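Local coordinates for protein putative transcriptional regulator (Bacillus cytotoxicus NVH 391-98, PDB 3K4H) that probably regulates transcription as a LacI-type regulator whose sensor domain binds a glucose-containing glycan in the cleft between its two lobes, at residues 123-126 with 127-130; 110-113 with 114-117. All blocks are in the same frame, centred on the assembly; numbering follows the deposited sequence.

Interaction 1. Residues 123-126 with 127-130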
ATOM      1  N   ALA A 123       1.691  -2.671  16.776  1.00 46.88           N
ATOM      2  CA  ALA A 123       1.425  -3.824  17.612  1.00 46.25           C
ATOM      3  C   ALA A 123       2.711  -4.611  17.806  1.00 47.09           C
ATOM      4  O   ALA A 123       2.968  -5.127  18.902  1.00 47.10           O
ATOM      5  CB  ALA A 123       0.326  -4.687  17.024  1.00 45.31           C
ATOM      6  N   GLU A 124       3.533  -4.676  16.754  1.00 47.49           N
ATOM      7  CA  GLU A 124       4.860  -5.306  16.865  1.00 47.81           C
ATOM      8  C   GLU A 124       5.706  -4.561  17.899  1.00 47.87           C
ATOM      9  O   GLU A 124       6.352  -5.188  18.751  1.00 47.33           O
ATOM     10  CB  GLU A 124       5.553  -5.394  15.513  1.00 47.79           C
ATOM     11  CG  GLU A 124       5.052  -6.569  14.704  1.00 62.69           C
ATOM     12  CD  GLU A 124       5.322  -6.477  13.198  1.00 50.03           C
ATOM     13  OE1 GLU A 124       6.204  -5.685  12.755  1.00 63.13           O
ATOM     14  OE2 GLU A 124       4.636  -7.226  12.454  1.00 63.21           O
ATOM     15  N   TYR A 125       5.626  -3.225  17.856  1.00 47.98           N
ATOM     16  CA  TYR A 125       6.318  -2.360  18.808  1.00 47.84           C
ATOM     17  C   TYR A 125       5.966  -2.668  20.267  1.00 48.16           C
ATOM     18  O   TYR A 125       6.871  -2.912  21.084  1.00 49.06           O
ATOM     19  CB  TYR A 125       6.111  -0.885  18.460  1.00 47.54           C
ATOM     20  CG  TYR A 125       6.605   0.077  19.508  1.00 53.51           C
ATOM     21  CD1 TYR A 125       7.904  -0.009  20.027  1.00 47.89           C
ATOM     22  CD2 TYR A 125       5.772   1.087  19.990  1.00 47.79           C
ATOM     23  CE1 TYR A 125       8.344   0.883  21.009  1.00 53.49           C
ATOM     24  CE2 TYR A 125       6.206   1.968  20.959  1.00 53.30           C
ATOM     25  CZ  TYR A 125       7.479   1.864  21.457  1.00 47.54           C
ATOM     26  OH  TYR A 125       7.867   2.760  22.404  1.00 53.91           O
ATOM     27  N   LEU A 126       4.668  -2.699  20.582  1.00 46.87           N
ATOM     28  CA  LEU A 126       4.204  -3.051  21.917  1.00 45.91           C
ATOM     29  C   LEU A 126       4.532  -4.502  22.305  1.00 47.24           C
ATOM     30  O   LEU A 126       4.852  -4.802  23.472  1.00 48.08           O
ATOM     31  CB  LEU A 126       2.705  -2.801  22.046  1.00 44.71           C
ATOM     32  CG  LEU A 126       2.159  -1.375  21.863  1.00 47.34           C
ATOM     33  CD1 LEU A 126       0.677  -1.396  21.761  1.00 43.27           C
ATOM     34  CD2 LEU A 126       2.563  -0.492  22.994  1.00 44.06           C
ATOM     35  N   ILE A 127       4.448  -5.409  21.338  1.00 47.05           N
ATOM     36  CA  ILE A 127       4.680  -6.824  21.625  1.00 46.01           C
ATOM     37  C   ILE A 127       6.159  -7.013  21.928  1.00 44.64           C
ATOM     38  O   ILE A 127       6.520  -7.756  22.823  1.00 44.18           O
ATOM     39  CB  ILE A 127       4.194  -7.748  20.465  1.00 46.16           C
ATOM     40  CG1 ILE A 127       2.664  -7.769  20.388  1.00 39.85           C
ATOM     41  CG2 ILE A 127       4.740  -9.184  20.620  1.00 39.96           C
ATOM     42  CD1 ILE A 127       2.144  -8.339  19.075  1.00 45.15           C
ATOM     43  N   SER A 128       7.011  -6.306  21.201  1.00 44.34           N
ATOM     44  CA  SER A 128       8.442  -6.364  21.477  1.00 43.90           C
ATOM     45  C   SER A 128       8.722  -5.773  22.858  1.00 43.59           C
ATOM     46  O   SER A 128       9.747  -6.076  23.438  1.00 43.44           O
ATOM     47  CB  SER A 128       9.257  -5.631  20.407  1.00 43.54           C
ATOM     48  OG  SER A 128       9.236  -4.215  20.609  1.00 46.00           O
ATOM     49  N   LEU A 129       7.811  -4.934  23.368  1.00 43.18           N
ATOM     50  CA  LEU A 129       7.931  -4.372  24.723  1.00 42.44           C
ATOM     51  C   LEU A 129       7.485  -5.329  25.823  1.00 42.67           C
ATOM     52  O   LEU A 129       7.565  -4.983  27.002  1.00 42.61           O
ATOM     53  CB  LEU A 129       7.120  -3.085  24.860  1.00 41.31           C
ATOM     54  CG  LEU A 129       7.673  -1.785  24.270  1.00 61.03           C
ATOM     55  CD1 LEU A 129       6.645  -0.665  24.445  1.00 40.13           C
ATOM     56  CD2 LEU A 129       9.040  -1.418  24.887  1.00 40.35           C
ATOM     57  N   GLY A 130       6.997  -6.512  25.441  1.00 42.59           N
ATOM     58  CA  GLY A 130       6.500  -7.487  26.397  1.00 42.86           C
ATOM     59  C   GLY A 130       5.037  -7.401  26.804  1.00 44.00           C
ATOM     60  O   GLY A 130       4.600  -8.134  27.693  1.00 44.65           O
TER

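Interaction 2. Residues 110-113 with 114-117. With GLC (alpha-D-glucopyranose), chain C.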
ATOM      1  N   TYR A 110      -7.953   6.559  -5.038  1.00 47.09           N
ATOM      2  CA  TYR A 110      -7.925   6.927  -3.670  1.00 46.39           C
ATOM      3  C   TYR A 110      -6.556   7.183  -3.123  1.00 44.70           C
ATOM      4  O   TYR A 110      -5.620   6.751  -3.674  1.00 43.01           O
ATOM      5  CB  TYR A 110      -8.681   5.902  -2.874  1.00 46.58           C
ATOM      6  CG  TYR A 110      -7.987   4.620  -2.688  1.00 55.37           C
ATOM      7  CD1 TYR A 110      -7.074   4.471  -1.707  1.00 46.77           C
ATOM      8  CD2 TYR A 110      -8.278   3.543  -3.460  1.00 47.22           C
ATOM      9  CE1 TYR A 110      -6.458   3.322  -1.519  1.00 55.55           C
ATOM     10  CE2 TYR A 110      -7.655   2.381  -3.279  1.00 56.06           C
ATOM     11  CZ  TYR A 110      -6.741   2.273  -2.305  1.00 47.70           C
ATOM     12  OH  TYR A 110      -6.099   1.096  -2.101  1.00 56.57           O
ATOM     13  N   VAL A 111      -6.475   7.946  -2.049  1.00 44.25           N
ATOM     14  CA  VAL A 111      -5.251   8.264  -1.348  1.00 43.66           C
ATOM     15  C   VAL A 111      -5.335   7.728   0.058  1.00 44.78           C
ATOM     16  O   VAL A 111      -6.341   7.812   0.654  1.00 45.67           O
ATOM     17  CB  VAL A 111      -5.060   9.719  -1.276  1.00 42.85           C
ATOM     18  CG1 VAL A 111      -3.787  10.003  -0.723  1.00 32.03           C
ATOM     19  CG2 VAL A 111      -5.119  10.267  -2.582  1.00 32.62           C
ATOM     20  N   ASP A 112      -4.310   7.076   0.552  1.00 44.99           N
ATOM     21  CA  ASP A 112      -4.404   6.458   1.847  1.00 45.51           C
ATOM     22  C   ASP A 112      -3.068   6.249   2.440  1.00 44.75           C
ATOM     23  O   ASP A 112      -2.124   6.465   1.806  1.00 45.73           O
ATOM     24  CB  ASP A 112      -5.117   5.147   1.716  1.00 47.05           C
ATOM     25  CG  ASP A 112      -5.632   4.640   2.993  1.00 57.78           C
ATOM     26  OD1 ASP A 112      -5.740   5.397   3.927  1.00 47.45           O
ATOM     27  OD2 ASP A 112      -5.942   3.472   3.064  1.00 48.65           O
ATOM     28  N   ASN A 113      -2.997   5.910   3.701  1.00 43.73           N
ATOM     29  CA  ASN A 113      -1.783   5.406   4.274  1.00 43.61           C
ATOM     30  C   ASN A 113      -1.891   3.915   4.344  1.00 43.52           C
ATOM     31  O   ASN A 113      -2.944   3.406   4.300  1.00 43.66           O
ATOM     32  CB  ASN A 113      -1.598   5.854   5.683  1.00 43.50           C
ATOM     33  CG  ASN A 113      -1.859   7.252   5.879  1.00 39.28           C
ATOM     34  OD1 ASN A 113      -2.912   7.622   6.277  1.00 42.90           O
ATOM     35  ND2 ASN A 113      -0.876   8.042   5.702  1.00 43.45           N
ATOM     36  N   ASP A 114      -0.803   3.201   4.465  1.00 43.29           N
ATOM     37  CA  ASP A 114      -0.913   1.757   4.602  1.00 44.25           C
ATOM     38  C   ASP A 114      -1.253   1.440   6.045  1.00 45.36           C
ATOM     39  O   ASP A 114      -0.396   0.976   6.826  1.00 46.31           O
ATOM     40  CB  ASP A 114       0.376   1.063   4.191  1.00 44.90           C
ATOM     41  CG  ASP A 114       0.261  -0.443   4.224  1.00 45.23           C
ATOM     42  OD1 ASP A 114       1.261  -1.104   3.919  1.00 45.05           O
ATOM     43  OD2 ASP A 114      -0.818  -0.970   4.570  1.00 46.02           O
ATOM     44  N   ASN A 115      -2.505   1.723   6.396  1.00 45.02           N
ATOM     45  CA  ASN A 115      -3.010   1.586   7.736  1.00 44.67           C
ATOM     46  C   ASN A 115      -2.872   0.180   8.300  1.00 44.54           C
ATOM     47  O   ASN A 115      -2.617   0.009   9.489  1.00 43.77           O
ATOM     48  CB  ASN A 115      -4.458   2.007   7.744  1.00 45.62           C
ATOM     49  CG  ASN A 115      -4.606   3.488   7.799  1.00 60.49           C
ATOM     50  OD1 ASN A 115      -3.926   4.142   8.592  1.00 47.60           O
ATOM     51  ND2 ASN A 115      -5.473   4.045   6.953  1.00 46.60           N
ATOM     52  N   TYR A 116      -3.026  -0.827   7.443  1.00 44.97           N
ATOM     53  CA  TYR A 116      -2.846  -2.196   7.880  1.00 44.89           C
ATOM     54  C   TYR A 116      -1.457  -2.362   8.452  1.00 46.07           C
ATOM     55  O   TYR A 116      -1.303  -2.828   9.584  1.00 47.26           O
ATOM     56  CB  TYR A 116      -3.073  -3.187   6.750  1.00 44.26           C
ATOM     57  CG  TYR A 116      -2.850  -4.606   7.182  1.00 45.80           C
ATOM     58  CD1 TYR A 116      -3.874  -5.352   7.747  1.00 44.24           C
ATOM     59  CD2 TYR A 116      -1.594  -5.197   7.056  1.00 44.22           C
ATOM     60  CE1 TYR A 116      -3.643  -6.665   8.151  1.00 46.31           C
ATOM     61  CE2 TYR A 116      -1.362  -6.476   7.455  1.00 45.85           C
ATOM     62  CZ  TYR A 116      -2.384  -7.202   7.997  1.00 43.86           C
ATOM     63  OH  TYR A 116      -2.119  -8.478   8.391  1.00 46.94           O
ATOM     64  N   THR A 117      -0.451  -1.959   7.688  1.00 45.84           N
ATOM     65  CA  THR A 117       0.917  -2.079   8.143  1.00 46.29           C
ATOM     66  C   THR A 117       1.283  -1.128   9.284  1.00 46.92           C
ATOM     67  O   THR A 117       2.084  -1.490  10.158  1.00 46.77           O
ATOM     68  CB  THR A 117       1.888  -1.930   6.981  1.00 46.33           C
ATOM     69  OG1 THR A 117       1.467  -2.815   5.932  1.00 39.25           O
ATOM     70  CG2 THR A 117       3.301  -2.299   7.413  1.00 37.42           C
TER
HETATM   71  C1  GLC C   2      -8.834   9.828   7.102  0.80 64.38           C
HETATM   72  C2  GLC C   2      -9.832   9.299   6.094  0.80 67.12           C
HETATM   73  C3  GLC C   2      -9.633   7.795   6.030  0.80 63.80           C
HETATM   74  C4  GLC C   2      -8.187   7.456   5.623  0.80 66.70           C
HETATM   75  C5  GLC C   2      -7.201   8.161   6.524  0.80 63.54           C
HETATM   76  C6  GLC C   2      -5.807   7.943   5.987  0.80 66.30           C
HETATM   77  O2  GLC C   2     -11.133   9.601   6.545  0.80 64.29           O
HETATM   78  O3  GLC C   2     -10.637   7.283   5.183  0.80 67.39           O
HETATM   79  O4  GLC C   2      -7.884   6.118   5.858  0.80 62.79           O
HETATM   80  O5  GLC C   2      -7.514   9.544   6.654  0.80 67.28           O
HETATM   81  O6  GLC C   2      -5.173   7.085   6.897  0.80 63.06           O

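Interaction 1. Residues 123-126 with 127-130
Tyr-125 and Leu-129, one turn apart at the C-terminal end of helix 115-128, meet with CD1 of the leucine over one face of the phenol ring. That methyl lies 4.0 Å from Tyr-125 CZ, displaced toward the rim. With CG of Tyr-125 anti to the backbone N (chi1 171°), the phenol projects outward from the helix and its outer end leans over Leu-129. Leu-126 joins the apolar patch, its CD2 4.3 Å from CD1 of Leu-129. Ser-128 suits the exposed side of the turn: OG, set between its own N and carbonyl carbon (chi1 79°), folds back to donate to Tyr-125 O at 2.7 Å. Regular helical bonds run from Ile-127 N to Ala-123 O and from Ser-128 N to Glu-124 O, whereas Leu-129 N makes weak bonds to the carbonyls of both Tyr-125 and Leu-126. Gly-130 ends the helix in a Schellman motif; its positive phi (88°) would press a beta carbon against the preceding carbonyl O, a difficulty that glycine avoids. Around this turn, Lys-280 makes a cation-pi contact with Tyr-125, Ala-123 and Ile-127 pack on helix 144-159, and Leu-126 and Ile-127 rest on strand 134-138.

Interaction 2. Residues 110-113 with 114-117
Asp-112 and Asn-115 converge on one glucose as strand 110-112 passes into helix 115-128. Before them, Tyr-110 and Val-111 bond through their backbones to strands 271-273 and 95-98. Asp-112 OD1 accepts the sugar's O4 hydroxyl at 3.0 Å. Its carboxylate and the Asn-115 amide are turned 63° apart, and OD1 and ND2 approach at too poor an angle to bond. This is the cleft of the periplasmic-binding-protein fold, where a segment linking the two lobes lines the sugar pocket. Asn-113 follows, its amide serving two sides: OD1 accepts from glucose O6 in a bond modelled implausibly short, its length doubtful, while ND2 donates to the carbonyls of Val-245 and Ile-274. Glucose O6 also receives a fairly straight bond from Asn-115 ND2 (3.1 Å, 161°), and Arg-149 holds that amide's OD1. Asn-113 O takes Asn-115 N at 2.7 Å from above its carbonyl plane, closing an inverse gamma turn centred on Asp-114. Asp-114 is the N-cap: with CG anti to its own N (chi1 -176°), its carboxylate faces the first helical turn, where OD2 accepts Thr-117 N at 3.3 Å and OD1 Thr-117 OG1 at 2.6 Å, both met from well out of the carboxylate plane.

How the interactions relate
Both contacts use helix 115-128, interaction 2 at its beginning and interaction 1 at its end, with centres about 21 Å apart. Interaction 2 is buried near the middle of the chain, where the helix start faces the cleft between the lobes; its chemistry is polar, suited to recognising sugar hydroxyls. Interaction 1 lies farther out and is only partly buried, combining apolar packing with backbone bonds and one serine hydroxyl bond. The two helix ends are also finished differently: at 114-117 an aspartate side chain supplies the acceptor for an early backbone N-H, whereas at 127-130 the chain itself turns back through a glycine.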